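Local coordinates for protein polyhedrin (Antheraea mylitta cypovirus 4, PDB 5A9C) that forms the crystalline lattice of cypovirus polyhedra, the occlusion bodies that embed and protect virus particles, at the interface of chains A and B. Sequence-based numbering; all coordinates share one arbitrary frame. Chains: chain A/B, Polyhedrin.

Contacts 1 and 2 are neighbouring patches of one interface, with the centres of their C-alpha atoms about 10 Å apart. This engineered polyhedrin lacks the base domain. On chain A they share one short segment: the 3-10 helix 110-112 gives A:Trp110 to contact 2 and A:Arg111 to contact 1, and A:Arg114 follows just after it. On chain B the loop that ends in B:Met37 serves contact 1 and runs into strand 38-45, which carries B:Arg39 of contact 2. The joint is not an exact two-fold. The deposited assembly holds three polyhedrin chains, and this interface probably belongs to the trimer from which polyhedra are built.

Contact 1: the interface of chains A and B. Residues chain A 111, 113-114; chain B 30-31, 33, 35-37.
A:Arg114 reaches over the loop of chain B that follows the 3-10 helix 30-32. Its CB lies 3.5 Å from the backbone O of B:Asp35 and also borders the carboxylate. CG sits closer to that carboxylate, 3.4 Å from OD2 of B:Asp35. The two side chains cross at about a right angle, with their guanidinium and carboxylate planes 60° apart. They form no salt bridge: NE of A:Arg114 stays 4.4 Å from OD1 of B:Asp35. The opposite charges may still attract at this range. The chain bends about its CB-CG bond (chi2 86°), which sends the guanidinium back towards A:Ala113 and across to B:Ala30. CZ faces O of B:Ala30, whose carbonyl carbon lies in the guanidinium plane, at its edge. NH1 donates a hydrogen bond of 3.0 Å to the backbone O of A:Ala113. That oxygen lies in the guanidinium plane, while the nitrogen stands above the carbonyl plane. This bond within chain A helps to fix the rotation of the group. NH2 donates across the interface to the backbone O of B:Ala30, at 3.0 Å. The bond is bent, 146° at the hydrogen. NH1 adds a weak bond to the same oxygen, and the methyl of B:Ala36 lies nearby. NH2 also rests against B:Val33, with CG2 3.3 Å away.

Around this arm the backbones meet. A:Arg114 and B:Ala36 form an antiparallel beta bridge, and N of B:Met37 gives a weak bond to O of A:Ala113. B:Met37 folds over this stretch, its CG 3.9 Å from CB of A:Ala113. Its SD reaches the carbonyl of A:Arg114. At the other end, CB of A:Arg111 packs on CG of B:Pro31. The patch is a chain-to-chain docking site in polyhedrin. It joins the 3-10 helix 110-112 and following loop of one subunit to the 3-10 helix 30-32 and following loop of the other, and so probably helps to hold the trimer together.

Contact 2: the interface of chains A and B. Residues chain A 105, 110; chain B 39, 87-88, 195-197, 210.
A:Trp110 inserts its indole into a pocket of chain B. The tight part lies at the ring edge. NE1 donates a hydrogen bond of 3.0 Å to the backbone O of B:His196, which lies in the ring plane. The O of B:Ala195, at the end of helix 185-195, also sits at this edge, but the N-H does not point to it. B:Ser210 OG donates to the same B:His196 oxygen at 2.7 Å, from the opposite face of that carbonyl. Two donors therefore hold this acceptor. The same OG lies at the ring edge near CZ2 of A:Trp110, and CH2 meets B:Gly88 at the far rim. CB of B:Asn87 comes from the same side of the ring plane as B:Arg39, just beyond the rim, 3.6 Å from CZ2 of A:Trp110. B:Asn87 is itself anchored by ND2, which bonds to O of B:Arg39.

One ring face lies over B:Arg39, whose CB is 4.1 Å above the centre. With CG anti to the backbone N (chi1 -166°), the extended B:Arg39 chain passes obliquely under the indole, with CD near CG and CD1 of A:Trp110. Its guanidinium stands almost upright to the ring, 88° between the planes, and bears on CD1 of A:Trp110 through NH1. Beyond it the packing is looser. CD1 of A:Leu105 approaches NH1 of B:Arg39 only to 4.1 Å. The site is an aromatic plug-and-pocket joint between polyhedrin subunits, and it probably sets their register in the trimer.

Contact 1: the interface of chains A and B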
loop_
_atom_site.group_PDB
_atom_site.type_symbol
_atom_site.label_atom_id
_atom_site.label_comp_id
_atom_site.label_asym_id
_atom_site.label_seq_id
_atom_site.Cartn_x
_atom_site.Cartn_y
_atom_site.Cartn_z
ATOM N N ARG A 111 21.748 9.729 -1.705
ATOM C CA ARG A 111 22.299 10.208 -0.441
ATOM C C ARG A 111 22.028 11.693 -0.212
ATOM O O ARG A 111 22.140 12.186 0.909
ATOM C CB ARG A 111 23.802 9.924 -0.373
ATOM C CG ARG A 111 24.143 8.442 -0.335
ATOM C CD ARG A 111 25.634 8.201 -0.531
ATOM N NE ARG A 111 26.095 8.715 -1.817
ATOM C CZ ARG A 111 27.312 8.514 -2.314
ATOM N NH1 ARG A 111 28.203 7.797 -1.638
ATOM N NH2 ARG A 111 27.637 9.029 -3.492
ATOM N N ALA A 113 19.133 13.055 -1.847
ATOM C CA ALA A 113 17.729 13.190 -2.209
ATOM C C ALA A 113 16.902 13.323 -0.935
ATOM O O ALA A 113 17.367 12.967 0.147
ATOM C CB ALA A 113 17.276 11.992 -3.009
ATOM N N ARG A 114 15.679 13.828 -1.068
ATOM C CA ARG A 114 14.798 14.026 0.080
ATOM C C ARG A 114 13.361 13.627 -0.252
ATOM O O ARG A 114 13.040 13.339 -1.402
ATOM C CB ARG A 114 14.833 15.484 0.548
ATOM C CG ARG A 114 15.913 15.803 1.583
ATOM C CD ARG A 114 17.254 16.130 0.944
ATOM N NE ARG A 114 18.238 16.513 1.953
ATOM C CZ ARG A 114 19.098 15.669 2.517
ATOM N NH1 ARG A 114 19.109 14.391 2.160
ATOM N NH2 ARG A 114 19.954 16.105 3.430
ATOM N N ALA B 30 24.409 13.927 4.607
ATOM C CA ALA B 30 23.079 14.289 4.117
ATOM C C ALA B 30 21.996 13.253 4.451
ATOM O O ALA B 30 20.861 13.618 4.753
ATOM C CB ALA B 30 23.115 14.571 2.615
ATOM N N PRO B 31 22.336 11.956 4.393
ATOM C CA PRO B 31 21.316 10.946 4.703
ATOM C C PRO B 31 20.810 10.988 6.149
ATOM O O PRO B 31 19.815 10.329 6.452
ATOM C CB PRO B 31 22.047 9.625 4.439
ATOM C CG PRO B 31 23.093 9.976 3.433
ATOM C CD PRO B 31 23.552 11.348 3.825
ATOM N N VAL B 33 19.853 13.782 7.746
ATOM C CA VAL B 33 18.845 14.829 7.888
ATOM C C VAL B 33 17.456 14.192 7.973
ATOM O O VAL B 33 17.207 13.152 7.366
ATOM C CB VAL B 33 18.919 15.846 6.728
ATOM C CG1 VAL B 33 17.804 16.876 6.835
ATOM C CG2 VAL B 33 20.276 16.536 6.727
ATOM N N ASP B 35 14.442 14.495 6.803
ATOM C CA ASP B 35 13.629 14.132 5.647
ATOM C C ASP B 35 14.471 13.499 4.547
ATOM O O ASP B 35 14.080 13.488 3.377
ATOM C CB ASP B 35 12.867 15.344 5.106
ATOM C CG ASP B 35 13.770 16.336 4.403
ATOM O OD1 ASP B 35 14.929 16.502 4.839
ATOM O OD2 ASP B 35 13.316 16.948 3.411
ATOM N N ALA B 36 15.627 12.969 4.929
ATOM C CA ALA B 36 16.504 12.305 3.977
ATOM C C ALA B 36 15.871 11.016 3.476
ATOM O O ALA B 36 14.987 10.448 4.123
ATOM C CB ALA B 36 17.863 12.017 4.611
ATOM N N MET B 37 16.322 10.562 2.314
ATOM C CA MET B 37 15.861 9.298 1.771
ATOM C C MET B 37 16.691 8.141 2.309
ATOM O O MET B 37 17.889 8.281 2.562
ATOM C CB MET B 37 15.912 9.319 0.241
ATOM C CG MET B 37 14.981 10.340 -0.391
ATOM S SD MET B 37 13.242 10.015 -0.043
ATOM C CE MET B 37 12.996 8.518 -0.991
#

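Contact 2: the interface of chains A and B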
loop_
_atom_site.group_PDB
_atom_site.type_symbol
_atom_site.label_atom_id
_atom_site.label_comp_id
_atom_site.label_asym_id
_atom_site.label_seq_id
_atom_site.Cartn_x
_atom_site.Cartn_y
_atom_site.Cartn_z
ATOM N N LEU A 105 13.549 9.304 -7.366
ATOM C CA LEU A 105 14.441 10.204 -6.641
ATOM C C LEU A 105 14.399 11.621 -7.204
ATOM O O LEU A 105 14.308 11.807 -8.415
ATOM C CB LEU A 105 15.875 9.669 -6.689
ATOM C CG LEU A 105 16.165 8.388 -5.905
ATOM C CD1 LEU A 105 17.546 7.851 -6.248
ATOM C CD2 LEU A 105 16.035 8.643 -4.409
ATOM N N TRP A 110 21.011 9.332 -4.317
ATOM C CA TRP A 110 19.998 9.137 -3.282
ATOM C C TRP A 110 20.438 9.689 -1.930
ATOM O O TRP A 110 19.604 10.076 -1.110
ATOM C CB TRP A 110 19.620 7.653 -3.149
ATOM C CG TRP A 110 20.660 6.804 -2.464
ATOM C CD1 TRP A 110 21.647 6.080 -3.060
ATOM C CD2 TRP A 110 20.806 6.591 -1.049
ATOM N NE1 TRP A 110 22.402 5.431 -2.111
ATOM C CE2 TRP A 110 21.908 5.727 -0.870
ATOM C CE3 TRP A 110 20.117 7.048 0.077
ATOM C CZ2 TRP A 110 22.335 5.314 0.392
ATOM C CZ3 TRP A 110 20.544 6.634 1.332
ATOM C CH2 TRP A 110 21.641 5.774 1.477
ATOM N N ARG B 39 17.377 3.801 1.508
ATOM C CA ARG B 39 17.302 2.901 0.372
ATOM C C ARG B 39 17.513 1.463 0.797
ATOM O O ARG B 39 18.561 1.109 1.342
ATOM C CB ARG B 39 18.322 3.292 -0.700
ATOM C CG ARG B 39 18.086 2.617 -2.043
ATOM C CD ARG B 39 18.922 3.270 -3.126
ATOM N NE ARG B 39 18.545 2.818 -4.460
ATOM C CZ ARG B 39 18.931 3.417 -5.581
ATOM N NH1 ARG B 39 19.700 4.498 -5.526
ATOM N NH2 ARG B 39 18.543 2.944 -6.758
ATOM N N ASN B 87 20.322 0.767 3.566
ATOM C CA ASN B 87 21.148 1.962 3.412
ATOM C C ASN B 87 20.475 3.242 3.897
ATOM O O ASN B 87 19.309 3.501 3.589
ATOM C CB ASN B 87 21.595 2.122 1.953
ATOM C CG ASN B 87 22.172 0.840 1.374
ATOM O OD1 ASN B 87 23.384 0.621 1.397
ATOM N ND2 ASN B 87 21.301 -0.017 0.859
ATOM N N GLY B 88 21.224 4.035 4.658
ATOM C CA GLY B 88 20.741 5.311 5.155
ATOM C C GLY B 88 20.748 5.407 6.668
ATOM O O GLY B 88 21.368 4.593 7.359
ATOM N N ALA B 195 24.834 3.075 -7.596
ATOM C CA ALA B 195 23.697 3.487 -6.777
ATOM C C ALA B 195 24.102 3.773 -5.331
ATOM O O ALA B 195 23.277 4.200 -4.518
ATOM C CB ALA B 195 22.597 2.429 -6.820
ATOM N N HIS B 196 25.373 3.543 -5.022
ATOM C CA HIS B 196 25.911 3.758 -3.678
ATOM C C HIS B 196 25.141 2.965 -2.629
ATOM O O HIS B 196 24.646 3.527 -1.649
ATOM C CB HIS B 196 25.906 5.249 -3.324
ATOM C CG HIS B 196 26.071 6.149 -4.508
ATOM N ND1 HIS B 196 27.230 6.191 -5.255
ATOM C CD2 HIS B 196 25.224 7.036 -5.081
ATOM C CE1 HIS B 196 27.089 7.065 -6.235
ATOM N NE2 HIS B 196 25.878 7.589 -6.153
ATOM N N ILE B 197 25.034 1.656 -2.842
ATOM C CA ILE B 197 24.336 0.782 -1.903
ATOM C C ILE B 197 25.154 -0.473 -1.615
ATOM O O ILE B 197 25.905 -0.941 -2.465
ATOM C CB ILE B 197 22.951 0.361 -2.430
ATOM C CG1 ILE B 197 23.081 -0.263 -3.820
ATOM C CG2 ILE B 197 21.987 1.551 -2.432
ATOM C CD1 ILE B 197 21.775 -0.769 -4.393
ATOM N N SER B 210 27.609 2.640 0.587
ATOM C CA SER B 210 27.049 3.982 0.497
ATOM C C SER B 210 28.072 5.037 0.899
ATOM O O SER B 210 27.928 6.208 0.558
ATOM C CB SER B 210 25.811 4.102 1.387
ATOM O OG SER B 210 24.812 3.188 0.980
#